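Local atomic coordinates of peptidase S9 prolyl oligopeptidase catalytic domain-containing protein (Pyrococcus horikoshii, PDB entry 4HXF), a protein that probably works as an acylaminoacyl-type serine peptidase, assembling into a self-compartmentalizing hexamer that selects its substrates through multimerization. Residues 5-13 / 586-597; 308-316 / 323-331. All coordinates share one frame; numbering follows the deposited sequence.

Interaction 1: residues 5-13 / 586-597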
loop_
_atom_site.group_PDB
_atom_site.type_symbol
_atom_site.label_atom_id
_atom_site.label_comp_id
_atom_site.label_asym_id
_atom_site.label_seq_id
_atom_site.Cartn_x
_atom_site.Cartn_y
_atom_site.Cartn_z
ATOM N N GLU A 5 -3.632 29.312 -28.392
ATOM C CA GLU A 5 -2.462 29.842 -29.170
ATOM C C GLU A 5 -1.741 28.612 -29.804
ATOM O O GLU A 5 -1.923 27.470 -29.225
ATOM C CB GLU A 5 -1.512 30.628 -28.234
ATOM N N TRP A 6 -0.965 28.746 -30.929
ATOM C CA TRP A 6 -0.169 27.592 -31.427
ATOM C C TRP A 6 1.143 27.437 -30.701
ATOM O O TRP A 6 1.992 28.328 -30.699
ATOM C CB TRP A 6 0.183 27.662 -32.903
ATOM C CG TRP A 6 -0.951 27.439 -33.864
ATOM C CD1 TRP A 6 -1.705 28.454 -34.476
ATOM C CD2 TRP A 6 -1.575 26.186 -34.275
ATOM N NE1 TRP A 6 -2.646 27.893 -35.316
ATOM C CE2 TRP A 6 -2.609 26.535 -35.223
ATOM C CE3 TRP A 6 -1.269 24.807 -34.098
ATOM C CZ2 TRP A 6 -3.441 25.548 -35.845
ATOM C CZ3 TRP A 6 -2.068 23.846 -34.713
ATOM C CH2 TRP A 6 -3.120 24.182 -35.572
ATOM N N ASP A 7 1.377 26.260 -30.184
ATOM C CA ASP A 7 2.642 25.954 -29.528
ATOM C C ASP A 7 2.667 24.420 -29.408
ATOM O O ASP A 7 1.885 23.683 -30.137
ATOM C CB ASP A 7 2.759 26.724 -28.224
ATOM C CG ASP A 7 1.764 26.297 -27.165
ATOM O OD1 ASP A 7 1.040 25.267 -27.275
ATOM O OD2 ASP A 7 1.656 26.994 -26.172
ATOM N N GLU A 8 3.565 23.918 -28.571
ATOM C CA GLU A 8 3.807 22.508 -28.451
ATOM C C GLU A 8 2.681 21.752 -27.717
ATOM O O GLU A 8 2.697 20.561 -27.776
ATOM C CB GLU A 8 5.125 22.259 -27.709
ATOM C CG GLU A 8 5.131 22.583 -26.224
ATOM C CD GLU A 8 5.390 24.053 -25.878
ATOM O OE1 GLU A 8 5.535 24.374 -24.644
ATOM O OE2 GLU A 8 5.428 24.955 -26.786
ATOM N N LYS A 9 1.695 22.472 -27.175
ATOM C CA LYS A 9 0.585 21.857 -26.409
ATOM C C LYS A 9 -0.724 21.945 -27.146
ATOM O O LYS A 9 -1.680 21.387 -26.692
ATOM C CB LYS A 9 0.418 22.560 -25.048
ATOM C CG LYS A 9 1.652 22.531 -24.190
ATOM C CD LYS A 9 1.353 23.120 -22.835
ATOM C CE LYS A 9 2.598 22.865 -22.005
ATOM N NZ LYS A 9 2.665 23.802 -20.822
ATOM N N THR A 10 -0.784 22.696 -28.231
ATOM C CA THR A 10 -2.101 22.925 -28.849
ATOM C C THR A 10 -2.846 21.605 -29.265
ATOM O O THR A 10 -4.091 21.570 -29.187
ATOM C CB THR A 10 -2.026 23.837 -30.080
ATOM O OG1 THR A 10 -1.148 24.918 -29.769
ATOM C CG2 THR A 10 -3.382 24.340 -30.500
ATOM N N PHE A 11 -2.072 20.575 -29.575
ATOM C CA PHE A 11 -2.645 19.287 -30.084
ATOM C C PHE A 11 -3.523 18.685 -28.976
ATOM O O PHE A 11 -4.440 17.924 -29.266
ATOM C CB PHE A 11 -1.574 18.324 -30.512
ATOM C CG PHE A 11 -0.862 17.710 -29.404
ATOM C CD1 PHE A 11 0.230 18.365 -28.813
ATOM C CD2 PHE A 11 -1.197 16.423 -28.965
ATOM C CE1 PHE A 11 0.901 17.813 -27.740
ATOM C CE2 PHE A 11 -0.497 15.852 -27.893
ATOM C CZ PHE A 11 0.574 16.522 -27.296
ATOM N N THR A 12 -3.312 19.079 -27.742
ATOM C CA THR A 12 -4.103 18.540 -26.653
ATOM C C THR A 12 -5.485 19.111 -26.569
ATOM O O THR A 12 -6.271 18.623 -25.822
ATOM C CB THR A 12 -3.416 18.659 -25.286
ATOM O OG1 THR A 12 -3.375 20.006 -24.826
ATOM C CG2 THR A 12 -1.970 17.979 -25.307
ATOM N N LYS A 13 -5.733 20.226 -27.235
ATOM C CA LYS A 13 -7.000 20.962 -27.129
ATOM C C LYS A 13 -7.982 20.345 -28.142
ATOM O O LYS A 13 -9.170 20.704 -28.119
ATOM C CB LYS A 13 -6.758 22.442 -27.382
ATOM C CG LYS A 13 -5.851 23.012 -26.279
ATOM C CD LYS A 13 -5.663 24.530 -26.306
ATOM N N PRO A 586 0.986 11.844 -24.407
ATOM C CA PRO A 586 0.839 13.273 -24.616
ATOM C C PRO A 586 2.139 14.055 -24.240
ATOM O O PRO A 586 2.522 14.996 -24.927
ATOM C CB PRO A 586 -0.360 13.656 -23.740
ATOM C CG PRO A 586 -1.190 12.389 -23.798
ATOM C CD PRO A 586 -0.191 11.264 -23.736
ATOM N N ARG A 587 2.721 13.737 -23.094
ATOM C CA ARG A 587 3.905 14.508 -22.657
ATOM C C ARG A 587 5.116 14.285 -23.542
ATOM O O ARG A 587 5.900 15.221 -23.900
ATOM C CB ARG A 587 4.256 14.147 -21.181
ATOM C CG ARG A 587 5.326 15.016 -20.509
ATOM C CD ARG A 587 5.667 14.516 -19.090
ATOM N NE ARG A 587 6.252 13.167 -19.163
ATOM C CZ ARG A 587 5.900 12.098 -18.446
ATOM N NH1 ARG A 587 4.944 12.139 -17.492
ATOM N NH2 ARG A 587 6.473 10.930 -18.673
ATOM N N HIS A 588 5.320 13.046 -23.940
ATOM C CA HIS A 588 6.306 12.711 -24.968
ATOM C C HIS A 588 6.127 13.530 -26.266
ATOM O O HIS A 588 7.037 14.159 -26.796
ATOM C CB HIS A 588 6.183 11.195 -25.205
ATOM C CG HIS A 588 6.843 10.653 -26.454
ATOM N ND1 HIS A 588 7.523 9.449 -26.441
ATOM C CD2 HIS A 588 6.871 11.085 -27.750
ATOM C CE1 HIS A 588 7.863 9.129 -27.698
ATOM N NE2 HIS A 588 7.521 10.114 -28.510
ATOM N N ARG A 589 4.874 13.573 -26.765
ATOM C CA ARG A 589 4.629 14.289 -27.972
ATOM C C ARG A 589 4.809 15.778 -27.854
ATOM O O ARG A 589 5.339 16.400 -28.752
ATOM C CB ARG A 589 3.177 13.984 -28.398
ATOM C CG ARG A 589 3.020 12.593 -29.001
ATOM C CD ARG A 589 1.560 12.316 -29.302
ATOM N NE ARG A 589 1.212 13.119 -30.416
ATOM C CZ ARG A 589 -0.057 13.486 -30.738
ATOM N NH1 ARG A 589 -1.066 13.001 -30.043
ATOM N NH2 ARG A 589 -0.294 14.306 -31.794
ATOM N N MET A 590 4.404 16.351 -26.735
ATOM C CA MET A 590 4.613 17.785 -26.437
ATOM C C MET A 590 6.119 18.147 -26.517
ATOM O O MET A 590 6.517 19.148 -27.117
ATOM C CB MET A 590 4.033 18.047 -25.092
ATOM C CG MET A 590 4.170 19.470 -24.656
ATOM S SD MET A 590 5.689 19.811 -23.788
ATOM C CE MET A 590 5.660 18.607 -22.442
ATOM N N LYS A 591 6.947 17.273 -25.920
ATOM C CA LYS A 591 8.418 17.510 -25.844
ATOM C C LYS A 591 8.999 17.371 -27.230
ATOM O O LYS A 591 9.844 18.221 -27.626
ATOM C CB LYS A 591 9.150 16.564 -24.899
ATOM C CG LYS A 591 8.803 16.880 -23.411
ATOM C CD LYS A 591 9.441 15.871 -22.474
ATOM C CE LYS A 591 9.127 16.320 -21.073
ATOM N NZ LYS A 591 9.582 15.338 -20.056
ATOM N N ARG A 592 8.521 16.431 -28.035
ATOM C CA ARG A 592 8.971 16.360 -29.421
ATOM C C ARG A 592 8.602 17.593 -30.192
ATOM O O ARG A 592 9.440 18.145 -30.933
ATOM C CB ARG A 592 8.433 15.104 -30.142
ATOM C CG ARG A 592 8.808 15.095 -31.606
ATOM C CD ARG A 592 8.268 13.945 -32.383
ATOM N NE ARG A 592 8.288 14.265 -33.829
ATOM C CZ ARG A 592 7.417 15.038 -34.471
ATOM N NH1 ARG A 592 7.586 15.305 -35.761
ATOM N NH2 ARG A 592 6.336 15.513 -33.873
ATOM N N TYR A 593 7.343 18.046 -30.077
ATOM C CA TYR A 593 6.959 19.252 -30.800
ATOM C C TYR A 593 7.796 20.461 -30.400
ATOM O O TYR A 593 8.170 21.291 -31.258
ATOM C CB TYR A 593 5.466 19.557 -30.664
ATOM C CG TYR A 593 4.485 18.562 -31.299
ATOM C CD1 TYR A 593 3.435 18.003 -30.541
ATOM C CD2 TYR A 593 4.594 18.230 -32.596
ATOM C CE1 TYR A 593 2.506 17.184 -31.168
ATOM C CE2 TYR A 593 3.723 17.335 -33.228
ATOM C CZ TYR A 593 2.658 16.829 -32.471
ATOM O OH TYR A 593 1.752 15.977 -33.072
ATOM N N LYS A 594 8.145 20.578 -29.111
ATOM C CA LYS A 594 8.858 21.748 -28.657
ATOM C C LYS A 594 10.317 21.667 -29.177
ATOM O O LYS A 594 10.921 22.658 -29.674
ATOM C CB LYS A 594 8.843 21.764 -27.140
ATOM C CG LYS A 594 9.645 22.923 -26.576
ATOM C CD LYS A 594 9.150 24.298 -27.020
ATOM C CE LYS A 594 9.738 25.446 -26.187
ATOM N NZ LYS A 594 9.409 26.833 -26.664
ATOM N N LEU A 595 10.910 20.444 -29.181
ATOM C CA LEU A 595 12.258 20.228 -29.783
ATOM C C LEU A 595 12.282 20.603 -31.266
ATOM O O LEU A 595 13.186 21.285 -31.753
ATOM C CB LEU A 595 12.758 18.780 -29.652
ATOM C CG LEU A 595 13.172 18.233 -28.292
ATOM C CD1 LEU A 595 13.390 16.718 -28.355
ATOM C CD2 LEU A 595 14.456 18.981 -27.868
ATOM N N PHE A 596 11.260 20.133 -31.983
ATOM C CA PHE A 596 11.164 20.340 -33.396
ATOM C C PHE A 596 11.112 21.835 -33.669
ATOM O O PHE A 596 11.864 22.376 -34.502
ATOM C CB PHE A 596 9.898 19.644 -33.871
ATOM C CG PHE A 596 9.600 19.717 -35.374
ATOM C CD1 PHE A 596 9.898 18.650 -36.206
ATOM C CD2 PHE A 596 8.920 20.809 -35.922
ATOM C CE1 PHE A 596 9.633 18.703 -37.559
ATOM C CE2 PHE A 596 8.576 20.840 -37.258
ATOM C CZ PHE A 596 8.994 19.800 -38.092
ATOM N N MET A 597 10.216 22.546 -32.994
ATOM C CA MET A 597 10.073 23.951 -33.306
ATOM C C MET A 597 11.313 24.736 -32.896
ATOM O O MET A 597 11.736 25.613 -33.662
ATOM C CB MET A 597 8.716 24.540 -32.782
ATOM C CG MET A 597 8.537 24.592 -31.304
ATOM S SD MET A 597 6.731 24.639 -30.794
ATOM C CE MET A 597 6.961 26.172 -29.947
HETATM O O HOH W 1 6.644 27.193 -26.531
#

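Interaction 2: residues 308-316 / 323-331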
loop_
_atom_site.group_PDB
_atom_site.type_symbol
_atom_site.label_atom_id
_atom_site.label_comp_id
_atom_site.label_asym_id
_atom_site.label_seq_id
_atom_site.Cartn_x
_atom_site.Cartn_y
_atom_site.Cartn_z
ATOM N N ALA A 308 -21.645 1.676 -42.976
ATOM C CA ALA A 308 -22.846 1.756 -43.640
ATOM C C ALA A 308 -23.773 0.544 -43.241
ATOM O O ALA A 308 -23.323 -0.608 -43.061
ATOM C CB ALA A 308 -22.601 1.613 -45.172
ATOM N N ASP A 309 -24.964 0.885 -43.120
ATOM C CA ASP A 309 -25.999 -0.146 -42.781
ATOM C C ASP A 309 -27.287 0.405 -43.358
ATOM O O ASP A 309 -27.394 0.424 -44.587
ATOM C CB ASP A 309 -26.117 -0.547 -41.294
ATOM C CG ASP A 309 -27.263 -1.610 -41.077
ATOM O OD1 ASP A 309 -27.196 -2.658 -41.762
ATOM O OD2 ASP A 309 -28.179 -1.294 -40.307
ATOM N N GLU A 310 -28.236 0.903 -42.567
ATOM C CA GLU A 310 -29.285 1.682 -43.137
ATOM C C GLU A 310 -28.900 3.047 -43.532
ATOM O O GLU A 310 -29.531 3.704 -44.429
ATOM C CB GLU A 310 -30.533 1.725 -42.229
ATOM C CG GLU A 310 -31.091 0.318 -41.983
ATOM C CD GLU A 310 -32.342 0.263 -41.093
ATOM O OE1 GLU A 310 -32.740 1.301 -40.478
ATOM O OE2 GLU A 310 -32.930 -0.851 -41.044
ATOM N N ARG A 311 -27.906 3.573 -42.849
ATOM C CA ARG A 311 -27.440 4.930 -43.125
ATOM C C ARG A 311 -25.939 4.834 -43.485
ATOM O O ARG A 311 -25.309 3.836 -43.200
ATOM C CB ARG A 311 -27.588 5.786 -41.860
ATOM C CG ARG A 311 -29.070 6.004 -41.434
ATOM C CD ARG A 311 -29.916 6.660 -42.529
ATOM N NE ARG A 311 -30.222 8.073 -42.286
ATOM C CZ ARG A 311 -30.978 8.521 -41.265
ATOM N NH1 ARG A 311 -31.495 7.676 -40.345
ATOM N NH2 ARG A 311 -31.200 9.831 -41.141
ATOM N N LEU A 312 -25.460 5.804 -44.210
ATOM C CA LEU A 312 -24.004 5.890 -44.503
ATOM C C LEU A 312 -23.400 7.119 -43.726
ATOM O O LEU A 312 -23.805 8.269 -43.931
ATOM C CB LEU A 312 -23.689 6.049 -45.988
ATOM C CG LEU A 312 -22.224 6.323 -46.449
ATOM C CD1 LEU A 312 -21.255 5.225 -45.968
ATOM C CD2 LEU A 312 -22.262 6.517 -47.943
ATOM N N ILE A 313 -22.387 6.789 -42.936
ATOM C CA ILE A 313 -21.690 7.836 -42.160
ATOM C C ILE A 313 -20.198 7.712 -42.393
ATOM O O ILE A 313 -19.685 6.598 -42.682
ATOM C CB ILE A 313 -22.062 7.748 -40.702
ATOM C CG1 ILE A 313 -21.884 6.375 -40.124
ATOM C CG2 ILE A 313 -23.509 8.227 -40.488
ATOM C CD1 ILE A 313 -20.785 6.117 -39.204
ATOM N N TYR A 314 -19.520 8.844 -42.240
ATOM C CA TYR A 314 -18.079 8.847 -42.439
ATOM C C TYR A 314 -17.419 9.983 -41.715
ATOM O O TYR A 314 -17.982 11.018 -41.438
ATOM C CB TYR A 314 -17.787 8.896 -43.959
ATOM C CG TYR A 314 -18.410 9.997 -44.755
ATOM C CD1 TYR A 314 -19.655 9.801 -45.366
ATOM C CD2 TYR A 314 -17.773 11.234 -44.944
ATOM C CE1 TYR A 314 -20.245 10.777 -46.108
ATOM C CE2 TYR A 314 -18.354 12.251 -45.722
ATOM C CZ TYR A 314 -19.580 11.980 -46.350
ATOM O OH TYR A 314 -20.155 12.936 -47.102
ATOM N N LEU A 315 -16.146 9.768 -41.461
ATOM C CA LEU A 315 -15.302 10.811 -40.832
ATOM C C LEU A 315 -14.477 11.473 -41.942
ATOM O O LEU A 315 -13.800 10.763 -42.699
ATOM C CB LEU A 315 -14.328 10.145 -39.860
ATOM C CG LEU A 315 -14.786 9.615 -38.522
ATOM C CD1 LEU A 315 -13.749 8.896 -37.704
ATOM C CD2 LEU A 315 -15.401 10.784 -37.664
ATOM N N LYS A 316 -14.518 12.812 -42.020
ATOM C CA LYS A 316 -13.810 13.578 -43.040
ATOM C C LYS A 316 -12.829 14.518 -42.293
ATOM O O LYS A 316 -13.258 15.259 -41.366
ATOM C CB LYS A 316 -14.759 14.356 -43.884
ATOM C CG LYS A 316 -14.001 15.254 -44.944
ATOM C CD LYS A 316 -14.709 16.527 -45.308
ATOM C CE LYS A 316 -16.096 16.323 -45.874
ATOM N NZ LYS A 316 -16.698 17.609 -46.373
ATOM N N ALA A 323 -10.693 15.341 -38.105
ATOM C CA ALA A 323 -11.906 14.664 -38.543
ATOM C C ALA A 323 -13.124 15.103 -37.758
ATOM O O ALA A 323 -13.113 15.263 -36.541
ATOM C CB ALA A 323 -11.791 13.107 -38.399
ATOM N N GLU A 324 -14.209 15.229 -38.497
ATOM C CA GLU A 324 -15.543 15.332 -37.942
ATOM C C GLU A 324 -16.400 14.299 -38.646
ATOM O O GLU A 324 -16.092 13.839 -39.732
ATOM C CB GLU A 324 -16.174 16.758 -38.108
ATOM C CG GLU A 324 -15.448 17.901 -37.432
ATOM C CD GLU A 324 -15.581 17.981 -35.916
ATOM O OE1 GLU A 324 -14.820 18.781 -35.321
ATOM O OE2 GLU A 324 -16.462 17.285 -35.300
ATOM N N LEU A 325 -17.594 14.038 -38.118
ATOM C CA LEU A 325 -18.502 13.022 -38.666
ATOM C C LEU A 325 -19.526 13.672 -39.539
ATOM O O LEU A 325 -20.030 14.809 -39.271
ATOM C CB LEU A 325 -19.228 12.227 -37.558
ATOM C CG LEU A 325 -19.970 10.918 -37.903
ATOM C CD1 LEU A 325 -18.986 9.806 -38.320
ATOM C CD2 LEU A 325 -20.830 10.580 -36.642
ATOM N N TYR A 326 -19.792 12.952 -40.600
ATOM C CA TYR A 326 -20.785 13.302 -41.599
ATOM C C TYR A 326 -21.719 12.141 -41.992
ATOM O O TYR A 326 -21.469 10.955 -41.752
ATOM C CB TYR A 326 -20.031 13.678 -42.908
ATOM C CG TYR A 326 -19.186 14.917 -42.806
ATOM C CD1 TYR A 326 -17.985 14.891 -42.089
ATOM C CD2 TYR A 326 -19.616 16.122 -43.301
ATOM C CE1 TYR A 326 -17.242 16.037 -41.930
ATOM C CE2 TYR A 326 -18.876 17.303 -43.148
ATOM C CZ TYR A 326 -17.681 17.244 -42.482
ATOM O OH TYR A 326 -16.963 18.397 -42.296
ATOM N N LEU A 327 -22.867 12.520 -42.463
ATOM C CA LEU A 327 -23.889 11.546 -42.929
ATOM C C LEU A 327 -24.163 11.872 -44.436
ATOM O O LEU A 327 -24.137 13.014 -44.855
ATOM C CB LEU A 327 -25.159 11.677 -42.066
ATOM C CG LEU A 327 -26.535 11.122 -42.500
ATOM C CD1 LEU A 327 -26.682 9.623 -42.377
ATOM C CD2 LEU A 327 -27.619 11.733 -41.618
ATOM N N TRP A 328 -24.386 10.844 -45.274
ATOM C CA TRP A 328 -24.711 11.081 -46.676
ATOM C C TRP A 328 -26.019 10.379 -46.934
ATOM O O TRP A 328 -26.156 9.178 -46.634
ATOM C CB TRP A 328 -23.605 10.582 -47.662
ATOM C CG TRP A 328 -23.839 10.972 -49.114
ATOM C CD1 TRP A 328 -23.431 12.123 -49.792
ATOM C CD2 TRP A 328 -24.553 10.191 -50.088
ATOM N NE1 TRP A 328 -23.836 12.113 -51.099
ATOM C CE2 TRP A 328 -24.578 10.988 -51.328
ATOM C CE3 TRP A 328 -25.174 8.957 -50.060
ATOM C CZ2 TRP A 328 -25.173 10.519 -52.492
ATOM C CZ3 TRP A 328 -25.781 8.498 -51.245
ATOM C CH2 TRP A 328 -25.764 9.261 -52.432
ATOM N N ASP A 329 -26.977 11.143 -47.427
ATOM C CA ASP A 329 -28.358 10.664 -47.716
ATOM C C ASP A 329 -28.800 11.121 -49.104
ATOM O O ASP A 329 -29.970 11.438 -49.290
ATOM C CB ASP A 329 -29.354 11.226 -46.656
ATOM C CG ASP A 329 -29.436 12.778 -46.667
ATOM O OD1 ASP A 329 -29.084 13.414 -47.697
ATOM O OD2 ASP A 329 -29.869 13.362 -45.647
ATOM N N GLY A 330 -27.868 11.176 -50.064
ATOM C CA GLY A 330 -28.051 11.952 -51.274
ATOM C C GLY A 330 -27.312 13.266 -51.329
ATOM O O GLY A 330 -26.947 13.711 -52.405
ATOM N N GLU A 331 -27.100 13.908 -50.157
ATOM C CA GLU A 331 -26.124 14.975 -50.026
ATOM C C GLU A 331 -25.428 14.794 -48.685
ATOM O O GLU A 331 -25.950 14.099 -47.837
ATOM C CB GLU A 331 -26.814 16.313 -50.005
ATOM C CG GLU A 331 -26.845 16.999 -51.362
ATOM C CD GLU A 331 -28.036 17.912 -51.477
ATOM O OE1 GLU A 331 -28.412 18.508 -50.433
ATOM O OE2 GLU A 331 -28.610 17.997 -52.594
HETATM O O HOH W 2 -27.521 7.820 -44.796
HETATM O O HOH W 3 -14.389 17.712 -41.404
HETATM O O HOH W 4 -16.622 19.803 -44.644
#

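Interaction 1: residues 5-13 / 586-597
Phe11 pushes its ring into a notch between Arg589 and Tyr593, two residues one helical turn apart that are themselves tied by a hydrogen bond from NH2 of the arginine to OH of the tyrosine (2.9 Å). The contact sets a loop near the N-terminus, turning into a short 3-10 segment, on helix 586-605 of the alpha/beta-hydrolase fold. Tyr593 CE1 lies over one face of the Phe11 ring, 3.5 Å from CD1, and Thr12 CG2 covers the opposite face. On the Arg589 side, CD2 of Phe11 rests over a face of the guanidinium group, 3.6 Å from NH1, with the two planes 47° apart. A flat apolar ring suits this place because it fills the notch while leaving the N-H groups to their partners: besides Tyr593 OH, NE bonds to Ser581 O and NH1 to Tyr41 OH, which fixes the guanidinium's rotation. At the ring's edge, Pro586 O comes within 3.4 Å of CZ. An alanine at Phe11 is likely to open a gap between the arginine and the tyrosine and leave the guanidinium face without its apolar cover. Glu8 bonds directly to nothing on the helix. With CG set between the backbone N and the carbonyl carbon (chi1 71°), its chain runs alongside Met590, CG against CG at 3.6 Å, before bending at chi2 to bring OE2 close to the aliphatic part of Lys594. Lys594 NZ, already paired with Glu598, remains 4.4 Å from Glu8 OE2; a water spans the space, donating to OE2 at 2.6 Å and accepting from NZ at 2.8 Å.

Interaction 2: residues 308-316 / 323-331
Strands 312-316 and 324-328 run antiparallel, their axes approaching to 4.6 Å at 147°, with Tyr314 and Tyr326 as a hydrogen-bonded pair (Tyr326 N to Tyr314 O, 2.8 Å) and Lys316 and Glu324 as the next. On the face carrying these residues, Tyr326 CB sits over the Tyr314 ring, 3.9 Å from its centroid. The two rings are nearly parallel, at 10°, but slid so far apart that they barely overlap. With CG between backbone N and carbonyl carbon (chi1 54°), the Tyr314 ring also brings its edge to Trp328 CB, CE1 lying 3.7 Å away. This hairpin supplies the two inner strands of the last of seven four-stranded sheets, the blades of a beta-propeller. Lys316 lays its aliphatic chain over the Tyr326 ring, CE 4.0 Å from the centroid, and NZ makes an off-centre cation-pi contact. A long chain with a charged end suits this spot, since NZ also pairs with Glu332 and shares a water with Tyr326 OH. On the other face aliphatic side chains meet: Leu315 CD2 touches Leu325 CD1 at 3.8 Å, and Ile313 CG2 touches Leu327 CD1 at 3.9 Å. Ile313 and Leu315 pack on strand 16-23, and Ile313 and Leu325 on strand 26-35, both of the first blade.

The two contacts lie 32 Å apart between centres, with nearest atoms about 9 Å apart, and do not touch. Along the chain, both segments of interaction 2 fall between the two segments of interaction 1: segment 5-13 comes first, then the propeller blades, the last of which contains the hairpin of strands 312-317 and 324-328, then the hydrolase domain holding helix 586-605. Strand 16-23 links them, since it follows segment 5-13 and its Pro20 packs against Ile313 and Leu315. Interaction 1 thus ties the start of the chain to the hydrolase domain, whereas interaction 2 works within the propeller. Helix 586-605 also reaches a neighbouring subunit, where Arg587 and Lys591 pair with its Asp130; no other chain touches interaction 2.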